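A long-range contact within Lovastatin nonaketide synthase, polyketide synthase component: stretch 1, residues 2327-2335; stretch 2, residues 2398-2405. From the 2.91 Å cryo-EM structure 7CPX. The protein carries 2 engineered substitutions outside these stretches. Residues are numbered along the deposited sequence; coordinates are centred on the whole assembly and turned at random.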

ATOM      1  N   ALA A2327      13.891 -67.864  -3.314  1.00105.56           N
ATOM      2  CA  ALA A2327      14.044 -66.469  -2.926  1.00105.56           C
ATOM      3  C   ALA A2327      14.192 -66.351  -1.417  1.00105.56           C
ATOM      4  O   ALA A2327      13.460 -66.982  -0.650  1.00105.56           O
ATOM      5  CB  ALA A2327      12.843 -65.651  -3.397  1.00105.56           C
ATOM      6  N   ALA A2328      15.150 -65.534  -0.991  1.00103.11           N
ATOM      7  CA  ALA A2328      15.383 -65.299   0.427  1.00103.11           C
ATOM      8  C   ALA A2328      16.363 -64.148   0.567  1.00103.11           C
ATOM      9  O   ALA A2328      17.068 -63.791  -0.380  1.00103.11           O
ATOM     10  CB  ALA A2328      15.920 -66.550   1.125  1.00103.11           C
ATOM     11  N   SER A2329      16.400 -63.576   1.766  1.00100.88           N
ATOM     12  CA  SER A2329      17.297 -62.473   2.079  1.00100.88           C
ATOM     13  C   SER A2329      17.139 -62.154   3.558  1.00100.88           C
ATOM     14  O   SER A2329      16.197 -62.609   4.215  1.00100.88           O
ATOM     15  CB  SER A2329      17.007 -61.239   1.225  1.00100.88           C
ATOM     16  OG  SER A2329      15.663 -60.822   1.385  1.00100.88           O
ATOM     17  N   THR A2330      18.077 -61.370   4.077  1.00102.87           N
ATOM     18  CA  THR A2330      18.032 -60.900   5.451  1.00102.87           C
ATOM     19  C   THR A2330      18.340 -59.413   5.487  1.00102.87           C
ATOM     20  O   THR A2330      19.072 -58.891   4.642  1.00102.87           O
ATOM     21  CB  THR A2330      19.025 -61.646   6.345  1.00102.87           C
ATOM     22  OG1 THR A2330      20.331 -61.603   5.756  1.00102.87           O
ATOM     23  CG2 THR A2330      18.597 -63.085   6.525  1.00102.87           C
ATOM     24  N   ILE A2331      17.771 -58.738   6.479  1.00100.56           N
ATOM     25  CA  ILE A2331      18.000 -57.321   6.714  1.00100.56           C
ATOM     26  C   ILE A2331      18.552 -57.192   8.124  1.00100.56           C
ATOM     27  O   ILE A2331      17.857 -57.502   9.100  1.00100.56           O
ATOM     28  CB  ILE A2331      16.722 -56.492   6.534  1.00100.56           C
ATOM     29  CG1 ILE A2331      15.567 -57.080   7.353  1.00100.56           C
ATOM     30  CG2 ILE A2331      16.337 -56.454   5.078  1.00100.56           C
ATOM     31  CD1 ILE A2331      14.251 -56.365   7.152  1.00100.56           C
ATOM     32  N   ASP A2332      19.803 -56.752   8.238  1.00106.90           N
ATOM     33  CA  ASP A2332      20.439 -56.580   9.542  1.00106.90           C
ATOM     34  C   ASP A2332      20.081 -55.186  10.042  1.00106.90           C
ATOM     35  O   ASP A2332      20.807 -54.207   9.858  1.00106.90           O
ATOM     36  CB  ASP A2332      21.941 -56.790   9.439  1.00106.90           C
ATOM     37  CG  ASP A2332      22.297 -58.030   8.643  1.00106.90           C
ATOM     38  OD1 ASP A2332      22.280 -57.962   7.396  1.00106.90           O
ATOM     39  OD2 ASP A2332      22.582 -59.075   9.263  1.00106.90           O
ATOM     40  N   ILE A2333      18.926 -55.106  10.682  1.00102.03           N
ATOM     41  CA  ILE A2333      18.343 -53.827  11.067  1.00102.03           C
ATOM     42  C   ILE A2333      19.059 -53.281  12.292  1.00102.03           C
ATOM     43  O   ILE A2333      19.486 -54.027  13.181  1.00102.03           O
ATOM     44  CB  ILE A2333      16.834 -53.983  11.332  1.00102.03           C
ATOM     45  CG1 ILE A2333      16.133 -54.619  10.131  1.00102.03           C
ATOM     46  CG2 ILE A2333      16.217 -52.631  11.625  1.00102.03           C
ATOM     47  CD1 ILE A2333      14.842 -55.306  10.492  1.00102.03           C
ATOM     48  N   GLY A2334      19.191 -51.959  12.338  1.00104.10           N
ATOM     49  CA  GLY A2334      19.691 -51.292  13.520  1.00104.10           C
ATOM     50  C   GLY A2334      18.585 -51.077  14.530  1.00104.10           C
ATOM     51  O   GLY A2334      17.700 -51.925  14.678  1.00104.10           O
ATOM     52  N   ALA A2335      18.611 -49.941  15.218  1.00106.45           N
ATOM     53  CA  ALA A2335      17.602 -49.616  16.217  1.00106.45           C
ATOM     54  C   ALA A2335      16.443 -48.912  15.522  1.00106.45           C
ATOM     55  O   ALA A2335      16.592 -47.786  15.035  1.00106.45           O
ATOM     56  CB  ALA A2335      18.195 -48.745  17.320  1.00106.45           C
ATOM     57  N   ASP A2398      24.922 -59.489  -1.382  1.00108.08           N
ATOM     58  CA  ASP A2398      23.720 -58.747  -1.737  1.00108.08           C
ATOM     59  C   ASP A2398      22.500 -59.229  -0.967  1.00108.08           C
ATOM     60  O   ASP A2398      21.602 -58.429  -0.684  1.00108.08           O
ATOM     61  CB  ASP A2398      23.459 -58.859  -3.240  1.00108.08           C
ATOM     62  CG  ASP A2398      23.367 -60.297  -3.708  1.00108.08           C
ATOM     63  OD1 ASP A2398      23.530 -61.208  -2.870  1.00108.08           O
ATOM     64  OD2 ASP A2398      23.133 -60.517  -4.915  1.00108.08           O
ATOM     65  N   LEU A2399      22.443 -60.518  -0.625  1.00105.47           N
ATOM     66  CA  LEU A2399      21.294 -61.032   0.111  1.00105.47           C
ATOM     67  C   LEU A2399      21.170 -60.367   1.474  1.00105.47           C
ATOM     68  O   LEU A2399      20.077 -59.944   1.867  1.00105.47           O
ATOM     69  CB  LEU A2399      21.408 -62.546   0.274  1.00105.47           C
ATOM     70  CG  LEU A2399      21.641 -63.354  -1.000  1.00105.47           C
ATOM     71  CD1 LEU A2399      21.562 -64.836  -0.690  1.00105.47           C
ATOM     72  CD2 LEU A2399      20.641 -62.974  -2.075  1.00105.47           C
ATOM     73  N   GLU A2400      22.276 -60.261   2.205  1.00106.87           N
ATOM     74  CA  GLU A2400      22.270 -59.679   3.545  1.00106.87           C
ATOM     75  C   GLU A2400      22.446 -58.175   3.409  1.00106.87           C
ATOM     76  O   GLU A2400      23.537 -57.688   3.107  1.00106.87           O
ATOM     77  CB  GLU A2400      23.367 -60.288   4.409  1.00106.87           C
ATOM     78  CG  GLU A2400      23.321 -61.800   4.504  1.00106.87           C
ATOM     79  CD  GLU A2400      24.210 -62.337   5.610  1.00106.87           C
ATOM     80  OE1 GLU A2400      24.710 -61.528   6.419  1.00106.87           O
ATOM     81  OE2 GLU A2400      24.409 -63.568   5.672  1.00106.87           O
ATOM     82  N   LEU A2401      21.367 -57.433   3.636  1.00101.71           N
ATOM     83  CA  LEU A2401      21.415 -55.976   3.621  1.00101.71           C
ATOM     84  C   LEU A2401      21.815 -55.510   5.012  1.00101.71           C
ATOM     85  O   LEU A2401      20.986 -55.443   5.923  1.00101.71           O
ATOM     86  CB  LEU A2401      20.072 -55.393   3.200  1.00101.71           C
ATOM     87  CG  LEU A2401      19.719 -55.534   1.719  1.00101.71           C
ATOM     88  CD1 LEU A2401      19.507 -56.989   1.338  1.00101.71           C
ATOM     89  CD2 LEU A2401      18.487 -54.718   1.391  1.00101.71           C
ATOM     90  N   THR A2402      23.101 -55.224   5.187  1.00108.03           N
ATOM     91  CA  THR A2402      23.583 -54.698   6.455  1.00108.03           C
ATOM     92  C   THR A2402      23.087 -53.271   6.636  1.00108.03           C
ATOM     93  O   THR A2402      23.193 -52.446   5.725  1.00108.03           O
ATOM     94  CB  THR A2402      25.108 -54.746   6.502  1.00108.03           C
ATOM     95  OG1 THR A2402      25.551 -56.093   6.296  1.00108.03           O
ATOM     96  CG2 THR A2402      25.622 -54.250   7.844  1.00108.03           C
ATOM     97  N   THR A2403      22.545 -52.981   7.815  1.00103.73           N
ATOM     98  CA  THR A2403      21.913 -51.695   8.054  1.00103.73           C
ATOM     99  C   THR A2403      22.044 -51.333   9.525  1.00103.73           C
ATOM    100  O   THR A2403      22.238 -52.196  10.383  1.00103.73           O
ATOM    101  CB  THR A2403      20.438 -51.722   7.635  1.00103.73           C
ATOM    102  OG1 THR A2403      20.326 -52.255   6.309  1.00103.73           O
ATOM    103  CG2 THR A2403      19.850 -50.329   7.659  1.00103.73           C
ATOM    104  N   GLY A2404      21.940 -50.037   9.806  1.00106.73           N
ATOM    105  CA  GLY A2404      21.923 -49.554  11.168  1.00106.73           C
ATOM    106  C   GLY A2404      23.273 -49.218  11.757  1.00106.73           C
ATOM    107  O   GLY A2404      23.352 -48.957  12.965  1.00106.73           O
ATOM    108  N   ILE A2405      24.336 -49.226  10.962  1.00110.49           N
ATOM    109  CA  ILE A2405      25.666 -48.847  11.428  1.00110.49           C
ATOM    110  C   ILE A2405      25.896 -47.387  11.047  1.00110.49           C
ATOM    111  O   ILE A2405      25.920 -47.072   9.846  1.00110.49           O
ATOM    112  CB  ILE A2405      26.753 -49.745  10.830  1.00110.49           C
ATOM    113  CG1 ILE A2405      26.475 -51.202  11.198  1.00110.49           C
ATOM    114  CG2 ILE A2405      28.119 -49.322  11.344  1.00110.49           C
ATOM    115  CD1 ILE A2405      27.410 -52.178  10.550  1.00110.49           C
TER

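The two stretches meet as neighbouring parallel β-strands, held together chiefly by backbone hydrogen bonds and closing at one end in a tight approach of two glycines. Strands 2329-2333 and 2400-2402 run at 14° to one another, with T2330, I2331 and D2332 paired to E2400, L2401 and T2402 at CA-CA spacings of 4.8 Å. The ladder alternates as parallel strands require: L2401 N donates to T2330 O (2.9 Å), and D2332 N donates to L2401 O (2.9 Å), so L2401 bridges the two residues flanking its partner I2331. Weak bonds extend the pattern in both directions, from T2330 N to L2399 O (3.3 Å) and from T2403 N to D2332 O (2.9 Å), the latter bent to 124° at the hydrogen.

Side chains add less. I2331 and L2401 share one face, where I2331 CG2 lies 4.3 Å from L2401 CB. On the other face, T2330 OG1 packs 3.2 Å from E2400 CG, while the like-charged D2332 OD2 and E2400 OE1 come within 4.3 Å.

Beyond the ladder, G2334 CA and G2404 CA are only 3.7 Å apart. A CB on either residue would point toward the other stretch and clash with the opposing CA; the backbone angles of G2404 independently call for glycine.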